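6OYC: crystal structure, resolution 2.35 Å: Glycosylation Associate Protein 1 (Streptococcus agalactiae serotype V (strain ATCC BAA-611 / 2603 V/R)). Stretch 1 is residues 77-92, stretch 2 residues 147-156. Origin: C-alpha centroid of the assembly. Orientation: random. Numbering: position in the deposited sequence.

Stretch 1, residues 77-92: FDDIQEIGNVRQQMID
Stretch 2 147-156: LFDDRGFLSS

Stretch 2 is a hairpin: Leu147 N donates to Ser156 O (2.9 Å), and a type I turn runs from Asp149 to Gly152. Stretch 1 begins in helix; Glu82 (61/42) is the first residue to leave helical phi/psi, in a Schellman motif, and the chain is extended from Val86.

Phe148 (chi1 m) meets Ile91, CD1 to CD1 at 3.5 Å. Asp149 (chi1 t) holds Arg151 within the turn: Arg151 NE donates to Asp149 OD1 at 2.7 Å and NH2 to OD2 at 2.9 Å.

The same guanidinium of Arg151 (m, t, m, chi4 -161°) also bonds to stretch 1. Its NH1 and NH2 donate to Asp78 OD2 (2.9 Å) and OD1 (3.1 Å), a two-pronged salt bridge at the guanidinium edge. Ile83 CG2 covers one face, 3.7 Å from Arg151 CZ. Arg151 O accepts from Gln89 N at 2.8 Å. The CA atoms of Gln89 and Gly152 lie 4.5 Å apart, and those of Gln88 and Arg151 4.7 Å.

Gly152 (80/35) has its CA 3.3 Å from Gln89 O. A CB here would clash with that oxygen.

Phe153 (chi1 p) packs its ring on Ile83, CZ to CG1 at 3.6 Å, and Val86, CE2 to CG1 at 4.1 Å.

Ser155 OG (chi1 t) accepts from Gln81 NE2 at 3.3 Å. Gln81 is m, t, with chi3 -102°.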

ATOM      1  N   PHE A  77       6.823   5.690  18.267  1.00 28.68           N
ATOM      2  CA  PHE A  77       7.011   4.476  19.061  1.00 31.27           C
ATOM      3  C   PHE A  77       8.483   4.137  19.240  1.00 28.65           C
ATOM      4  O   PHE A  77       8.867   3.631  20.295  1.00 30.98           O
ATOM      5  CB  PHE A  77       6.254   3.298  18.440  1.00 30.31           C
ATOM      6  CG  PHE A  77       4.810   3.245  18.861  1.00 29.14           C
ATOM      7  CD1 PHE A  77       3.887   4.136  18.312  1.00 26.13           C
ATOM      8  CD2 PHE A  77       4.387   2.344  19.833  1.00 26.26           C
ATOM      9  CE1 PHE A  77       2.563   4.104  18.687  1.00 23.95           C
ATOM     10  CE2 PHE A  77       3.059   2.306  20.218  1.00 27.70           C
ATOM     11  CZ  PHE A  77       2.144   3.197  19.651  1.00 28.40           C
ATOM     12  N   ASP A  78       9.317   4.394  18.225  1.00 30.39           N
ATOM     13  CA  ASP A  78      10.767   4.283  18.390  1.00 31.81           C
ATOM     14  C   ASP A  78      11.250   5.135  19.567  1.00 33.59           C
ATOM     15  O   ASP A  78      12.057   4.690  20.393  1.00 34.66           O
ATOM     16  CB  ASP A  78      11.474   4.709  17.098  1.00 31.22           C
ATOM     17  CG  ASP A  78      11.554   3.587  16.051  1.00 32.32           C
ATOM     18  OD1 ASP A  78      10.768   2.614  16.085  1.00 29.83           O
ATOM     19  OD2 ASP A  78      12.419   3.696  15.171  1.00 31.71           O
ATOM     20  N   ASP A  79      10.765   6.372  19.644  1.00 33.35           N
ATOM     21  CA  ASP A  79      11.080   7.275  20.752  1.00 31.42           C
ATOM     22  C   ASP A  79      10.629   6.686  22.089  1.00 30.42           C
ATOM     23  O   ASP A  79      11.422   6.538  23.024  1.00 30.86           O
ATOM     24  CB  ASP A  79      10.387   8.611  20.474  1.00 34.08           C
ATOM     25  CG  ASP A  79      10.757   9.708  21.461  1.00 38.31           C
ATOM     26  OD1 ASP A  79      11.370   9.433  22.509  1.00 39.86           O
ATOM     27  OD2 ASP A  79      10.404  10.868  21.170  1.00 37.63           O
ATOM     28  N   ILE A  80       9.345   6.354  22.194  1.00 32.14           N
ATOM     29  CA  ILE A  80       8.824   5.711  23.397  1.00 30.52           C
ATOM     30  C   ILE A  80       9.698   4.532  23.802  1.00 34.30           C
ATOM     31  O   ILE A  80      10.140   4.430  24.951  1.00 33.65           O
ATOM     32  CB  ILE A  80       7.373   5.268  23.166  1.00 30.60           C
ATOM     33  CG1 ILE A  80       6.504   6.490  22.895  1.00 31.16           C
ATOM     34  CG2 ILE A  80       6.862   4.437  24.344  1.00 30.35           C
ATOM     35  CD1 ILE A  80       5.078   6.129  22.579  1.00 29.86           C
ATOM     36  N   GLN A  81       9.956   3.622  22.864  1.00 32.19           N
ATOM     37  CA  GLN A  81      10.574   2.349  23.208  1.00 31.63           C
ATOM     38  C   GLN A  81      12.083   2.435  23.403  1.00 33.91           C
ATOM     39  O   GLN A  81      12.695   1.396  23.660  1.00 31.45           O
ATOM     40  CB  GLN A  81      10.255   1.305  22.133  1.00 28.86           C
ATOM     41  CG  GLN A  81       8.794   0.867  22.104  1.00 26.18           C
ATOM     42  CD  GLN A  81       8.533  -0.121  20.999  1.00 29.28           C
ATOM     43  OE1 GLN A  81       7.995   0.244  19.943  1.00 27.19           O
ATOM     44  NE2 GLN A  81       8.943  -1.385  21.213  1.00 25.52           N
ATOM     45  N   GLU A  82      12.689   3.626  23.277  1.00 33.29           N
ATOM     46  CA  GLU A  82      14.123   3.837  23.555  1.00 36.44           C
ATOM     47  C   GLU A  82      14.991   2.987  22.639  1.00 38.60           C
ATOM     48  O   GLU A  82      15.986   2.385  23.062  1.00 35.83           O
ATOM     49  CB  GLU A  82      14.468   3.572  25.025  1.00 32.32           C
ATOM     50  CG  GLU A  82      13.807   4.562  25.949  1.00 40.07           C
ATOM     51  CD  GLU A  82      14.020   4.254  27.422  1.00 43.65           C
ATOM     52  OE1 GLU A  82      14.859   3.385  27.760  1.00 40.35           O
ATOM     53  OE2 GLU A  82      13.322   4.886  28.239  1.00 40.30           O
ATOM     54  N   ILE A  83      14.602   2.923  21.371  1.00 36.01           N
ATOM     55  CA  ILE A  83      15.312   2.056  20.447  1.00 36.64           C
ATOM     56  C   ILE A  83      16.659   2.664  20.057  1.00 37.42           C
ATOM     57  O   ILE A  83      17.691   1.987  20.109  1.00 40.66           O
ATOM     58  CB  ILE A  83      14.402   1.732  19.246  1.00 33.14           C
ATOM     59  CG1 ILE A  83      13.365   0.696  19.706  1.00 32.25           C
ATOM     60  CG2 ILE A  83      15.194   1.201  18.057  1.00 28.13           C
ATOM     61  CD1 ILE A  83      12.057   0.797  18.992  1.00 34.79           C
ATOM     62  N   GLY A  84      16.694   3.952  19.720  1.00 35.11           N
ATOM     63  CA  GLY A  84      18.003   4.527  19.441  1.00 35.29           C
ATOM     64  C   GLY A  84      18.612   3.943  18.179  1.00 42.03           C
ATOM     65  O   GLY A  84      17.923   3.504  17.254  1.00 46.57           O
ATOM     66  N   ASN A  85      19.931   3.925  18.131  1.00 43.66           N
ATOM     67  CA  ASN A  85      20.610   3.447  16.933  1.00 45.44           C
ATOM     68  C   ASN A  85      21.079   2.005  17.137  1.00 41.13           C
ATOM     69  O   ASN A  85      22.255   1.713  17.311  1.00 46.66           O
ATOM     70  CB  ASN A  85      21.758   4.387  16.588  1.00 45.31           C
ATOM     71  CG  ASN A  85      22.568   3.894  15.416  1.00 46.90           C
ATOM     72  OD1 ASN A  85      22.024   3.459  14.404  1.00 50.81           O
ATOM     73  ND2 ASN A  85      23.895   3.996  15.537  1.00 51.86           N
ATOM     74  N   VAL A  86      20.106   1.098  17.095  1.00 39.78           N
ATOM     75  CA  VAL A  86      20.342  -0.303  17.426  1.00 35.93           C
ATOM     76  C   VAL A  86      21.122  -0.981  16.310  1.00 36.60           C
ATOM     77  O   VAL A  86      20.914  -0.700  15.122  1.00 38.83           O
ATOM     78  CB  VAL A  86      18.997  -1.008  17.671  1.00 38.35           C
ATOM     79  CG1 VAL A  86      18.164  -1.045  16.391  1.00 33.06           C
ATOM     80  CG2 VAL A  86      19.217  -2.419  18.170  1.00 42.05           C
ATOM     81  N   ARG A  87      22.043  -1.865  16.684  1.00 38.09           N
ATOM     82  CA  ARG A  87      22.710  -2.710  15.696  1.00 40.55           C
ATOM     83  C   ARG A  87      21.687  -3.651  15.045  1.00 36.15           C
ATOM     84  O   ARG A  87      20.968  -4.382  15.741  1.00 37.53           O
ATOM     85  CB  ARG A  87      23.841  -3.505  16.355  1.00 37.48           C
ATOM     86  CG  ARG A  87      24.492  -4.539  15.424  1.00 44.66           C
ATOM     87  CD  ARG A  87      25.681  -5.291  16.054  1.00 45.68           C
ATOM     88  NE  ARG A  87      25.268  -6.322  17.007  1.00 45.47           N
ATOM     89  CZ  ARG A  87      24.796  -7.523  16.677  1.00 51.58           C
ATOM     90  NH1 ARG A  87      24.652  -7.876  15.390  1.00 43.72           N
ATOM     91  NH2 ARG A  87      24.450  -8.372  17.646  1.00 51.94           N
ATOM     92  N   GLN A  88      21.669  -3.703  13.746  1.00 34.76           N
ATOM     93  CA  GLN A  88      20.791  -4.566  13.003  1.00 35.46           C
ATOM     94  C   GLN A  88      21.144  -6.021  13.190  1.00 35.33           C
ATOM     95  O   GLN A  88      22.259  -6.371  13.138  1.00 38.25           O
ATOM     96  CB  GLN A  88      20.994  -4.289  11.530  1.00 34.50           C
ATOM     97  CG  GLN A  88      19.845  -3.721  10.741  1.00 40.11           C
ATOM     98  CD  GLN A  88      20.204  -2.446   9.946  1.00 45.82           C
ATOM     99  OE1 GLN A  88      21.121  -2.416   9.136  1.00 54.76           O
ATOM    100  NE2 GLN A  88      19.464  -1.380  10.213  1.00 50.08           N
ATOM    101  N   GLN A  89      20.186  -6.869  13.428  1.00 31.44           N
ATOM    102  CA  GLN A  89      20.443  -8.298  13.517  1.00 31.84           C
ATOM    103  C   GLN A  89      19.518  -9.017  12.552  1.00 30.98           C
ATOM    104  O   GLN A  89      18.400  -8.566  12.301  1.00 34.02           O
ATOM    105  CB  GLN A  89      20.197  -8.858  14.941  1.00 30.11           C
ATOM    106  CG  GLN A  89      21.166  -8.428  16.014  1.00 32.26           C
ATOM    107  CD  GLN A  89      20.711  -8.902  17.399  1.00 38.58           C
ATOM    108  OE1 GLN A  89      21.085  -9.991  17.843  1.00 39.58           O
ATOM    109  NE2 GLN A  89      19.871  -8.105  18.063  1.00 31.43           N
ATOM    110  N   MET A  90      19.975 -10.164  12.042  1.00 29.90           N
ATOM    111  CA  MET A  90      19.209 -10.985  11.099  1.00 32.58           C
ATOM    112  C   MET A  90      18.765 -12.243  11.836  1.00 30.18           C
ATOM    113  O   MET A  90      19.524 -13.204  11.947  1.00 28.58           O
ATOM    114  CB  MET A  90      20.039 -11.330   9.866  1.00 27.13           C
ATOM    115  CG  MET A  90      20.882 -10.167   9.347  1.00 29.94           C
ATOM    116  SD  MET A  90      19.866  -8.739   8.893  1.00 41.98           S
ATOM    117  CE  MET A  90      18.579  -9.464   7.857  1.00 30.11           C
ATOM    118  N   ILE A  91      17.535 -12.244  12.330  1.00 29.32           N
ATOM    119  CA  ILE A  91      17.081 -13.323  13.198  1.00 32.05           C
ATOM    120  C   ILE A  91      16.776 -14.570  12.374  1.00 32.69           C
ATOM    121  O   ILE A  91      15.946 -14.537  11.461  1.00 32.40           O
ATOM    122  CB  ILE A  91      15.850 -12.906  14.010  1.00 33.09           C
ATOM    123  CG1 ILE A  91      16.146 -11.668  14.855  1.00 35.45           C
ATOM    124  CG2 ILE A  91      15.401 -14.084  14.885  1.00 33.09           C
ATOM    125  CD1 ILE A  91      14.909 -11.082  15.484  1.00 32.37           C
ATOM    126  N   ASP A  92      17.427 -15.677  12.722  1.00 30.57           N
ATOM    127  CA  ASP A  92      17.101 -17.005  12.206  1.00 29.19           C
ATOM    128  C   ASP A  92      16.273 -17.716  13.268  1.00 31.99           C
ATOM    129  O   ASP A  92      16.804 -18.110  14.318  1.00 32.08           O
ATOM    130  CB  ASP A  92      18.375 -17.787  11.897  1.00 29.34           C
ATOM    131  CG  ASP A  92      18.108 -19.213  11.408  1.00 32.52           C
ATOM    132  OD1 ASP A  92      16.937 -19.687  11.365  1.00 27.46           O
ATOM    133  OD2 ASP A  92      19.113 -19.860  11.049  1.00 35.10           O
ATOM    134  N   LEU A 147       6.318 -10.039  18.447  1.00 30.87           N
ATOM    135  CA  LEU A 147       6.429  -9.121  17.308  1.00 30.98           C
ATOM    136  C   LEU A 147       7.876  -8.669  17.186  1.00 32.74           C
ATOM    137  O   LEU A 147       8.410  -8.040  18.108  1.00 31.07           O
ATOM    138  CB  LEU A 147       5.575  -7.865  17.464  1.00 29.68           C
ATOM    139  CG  LEU A 147       4.085  -7.775  17.187  1.00 35.84           C
ATOM    140  CD1 LEU A 147       3.772  -8.201  15.745  1.00 41.19           C
ATOM    141  CD2 LEU A 147       3.312  -8.601  18.234  1.00 35.91           C
ATOM    142  N   PHE A 148       8.489  -8.947  16.050  1.00 28.16           N
ATOM    143  CA  PHE A 148       9.880  -8.592  15.831  1.00 30.74           C
ATOM    144  C   PHE A 148       9.959  -7.346  14.968  1.00 30.75           C
ATOM    145  O   PHE A 148       9.231  -7.225  13.977  1.00 32.01           O
ATOM    146  CB  PHE A 148      10.635  -9.755  15.185  1.00 28.46           C
ATOM    147  CG  PHE A 148      10.729 -10.958  16.077  1.00 31.87           C
ATOM    148  CD1 PHE A 148      11.785 -11.085  16.982  1.00 28.11           C
ATOM    149  CD2 PHE A 148       9.749 -11.953  16.037  1.00 29.15           C
ATOM    150  CE1 PHE A 148      11.876 -12.184  17.810  1.00 26.40           C
ATOM    151  CE2 PHE A 148       9.832 -13.058  16.879  1.00 28.12           C
ATOM    152  CZ  PHE A 148      10.896 -13.173  17.764  1.00 27.78           C
ATOM    153  N   ASP A 149      10.819  -6.417  15.376  1.00 29.18           N
ATOM    154  CA  ASP A 149      11.213  -5.273  14.570  1.00 27.61           C
ATOM    155  C   ASP A 149      12.089  -5.751  13.423  1.00 29.68           C
ATOM    156  O   ASP A 149      12.836  -6.727  13.556  1.00 28.14           O
ATOM    157  CB  ASP A 149      11.991  -4.273  15.446  1.00 30.22           C
ATOM    158  CG  ASP A 149      12.107  -2.872  14.825  1.00 31.50           C
ATOM    159  OD1 ASP A 149      12.988  -2.676  13.950  1.00 29.10           O
ATOM    160  OD2 ASP A 149      11.324  -1.972  15.236  1.00 27.48           O
ATOM    161  N   ASP A 150      12.012  -5.052  12.287  1.00 31.74           N
ATOM    162  CA  ASP A 150      12.873  -5.453  11.171  1.00 28.96           C
ATOM    163  C   ASP A 150      14.346  -5.152  11.420  1.00 28.33           C
ATOM    164  O   ASP A 150      15.181  -5.559  10.622  1.00 29.16           O
ATOM    165  CB  ASP A 150      12.415  -4.809   9.856  1.00 26.96           C
ATOM    166  CG  ASP A 150      12.532  -3.284   9.846  1.00 29.78           C
ATOM    167  OD1 ASP A 150      13.499  -2.723  10.402  1.00 32.06           O
ATOM    168  OD2 ASP A 150      11.662  -2.626   9.221  1.00 30.70           O
ATOM    169  N   ARG A 151      14.684  -4.434  12.484  1.00 32.18           N
ATOM    170  CA  ARG A 151      16.083  -4.326  12.884  1.00 32.81           C
ATOM    171  C   ARG A 151      16.556  -5.560  13.666  1.00 27.75           C
ATOM    172  O   ARG A 151      17.717  -5.615  14.077  1.00 29.54           O
ATOM    173  CB  ARG A 151      16.320  -3.031  13.665  1.00 27.12           C
ATOM    174  CG  ARG A 151      16.222  -1.778  12.785  1.00 30.06           C
ATOM    175  CD  ARG A 151      15.939  -0.489  13.570  1.00 26.43           C
ATOM    176  NE  ARG A 151      14.636  -0.493  14.233  1.00 29.55           N
ATOM    177  CZ  ARG A 151      14.004   0.604  14.655  1.00 29.08           C
ATOM    178  NH1 ARG A 151      14.558   1.797  14.483  1.00 26.41           N
ATOM    179  NH2 ARG A 151      12.814   0.506  15.242  1.00 29.39           N
ATOM    180  N   GLY A 152      15.688  -6.551  13.843  1.00 27.81           N
ATOM    181  CA  GLY A 152      16.066  -7.816  14.438  1.00 29.96           C
ATOM    182  C   GLY A 152      16.160  -7.841  15.950  1.00 33.55           C
ATOM    183  O   GLY A 152      17.029  -8.525  16.492  1.00 32.26           O
ATOM    184  N   PHE A 153      15.300  -7.098  16.651  1.00 30.36           N
ATOM    185  CA  PHE A 153      15.126  -7.243  18.089  1.00 29.16           C
ATOM    186  C   PHE A 153      13.657  -7.539  18.372  1.00 26.58           C
ATOM    187  O   PHE A 153      12.792  -7.324  17.515  1.00 26.20           O
ATOM    188  CB  PHE A 153      15.595  -5.986  18.847  1.00 27.13           C
ATOM    189  CG  PHE A 153      14.797  -4.747  18.537  1.00 26.10           C
ATOM    190  CD1 PHE A 153      13.635  -4.457  19.241  1.00 25.85           C
ATOM    191  CD2 PHE A 153      15.214  -3.870  17.543  1.00 28.60           C
ATOM    192  CE1 PHE A 153      12.890  -3.306  18.958  1.00 27.83           C
ATOM    193  CE2 PHE A 153      14.476  -2.720  17.250  1.00 30.37           C
ATOM    194  CZ  PHE A 153      13.307  -2.443  17.967  1.00 28.31           C
ATOM    195  N   LEU A 154      13.369  -8.034  19.582  1.00 27.95           N
ATOM    196  CA  LEU A 154      11.975  -8.242  20.006  1.00 26.04           C
ATOM    197  C   LEU A 154      11.353  -6.897  20.371  1.00 25.66           C
ATOM    198  O   LEU A 154      11.756  -6.289  21.356  1.00 26.00           O
ATOM    199  CB  LEU A 154      11.890  -9.199  21.192  1.00 26.56           C
ATOM    200  CG  LEU A 154      10.465  -9.514  21.705  1.00 29.10           C
ATOM    201  CD1 LEU A 154       9.562 -10.129  20.624  1.00 24.18           C
ATOM    202  CD2 LEU A 154      10.547 -10.430  22.889  1.00 23.50           C
ATOM    203  N   SER A 155      10.366  -6.442  19.588  1.00 25.95           N
ATOM    204  CA  SER A 155       9.718  -5.151  19.781  1.00 26.26           C
ATOM    205  C   SER A 155       8.570  -5.204  20.784  1.00 28.84           C
ATOM    206  O   SER A 155       8.420  -4.281  21.593  1.00 28.72           O
ATOM    207  CB  SER A 155       9.198  -4.604  18.446  1.00 27.07           C
ATOM    208  OG  SER A 155       8.609  -3.314  18.611  1.00 28.13           O
ATOM    209  N   SER A 156       7.756  -6.255  20.758  1.00 25.36           N
ATOM    210  CA  SER A 156       6.639  -6.320  21.686  1.00 26.06           C
ATOM    211  C   SER A 156       6.128  -7.757  21.792  1.00 28.03           C
ATOM    212  O   SER A 156       6.428  -8.608  20.952  1.00 27.25           O
ATOM    213  CB  SER A 156       5.522  -5.348  21.262  1.00 27.98           C
ATOM    214  OG  SER A 156       4.798  -5.808  20.124  1.00 28.96           O
TER
HETATM  215  O   HOH W   1      17.300   2.679  14.607  1.00 36.23           O
HETATM  216  O   HOH W   2      18.824  -5.603  16.788  1.00 31.81           O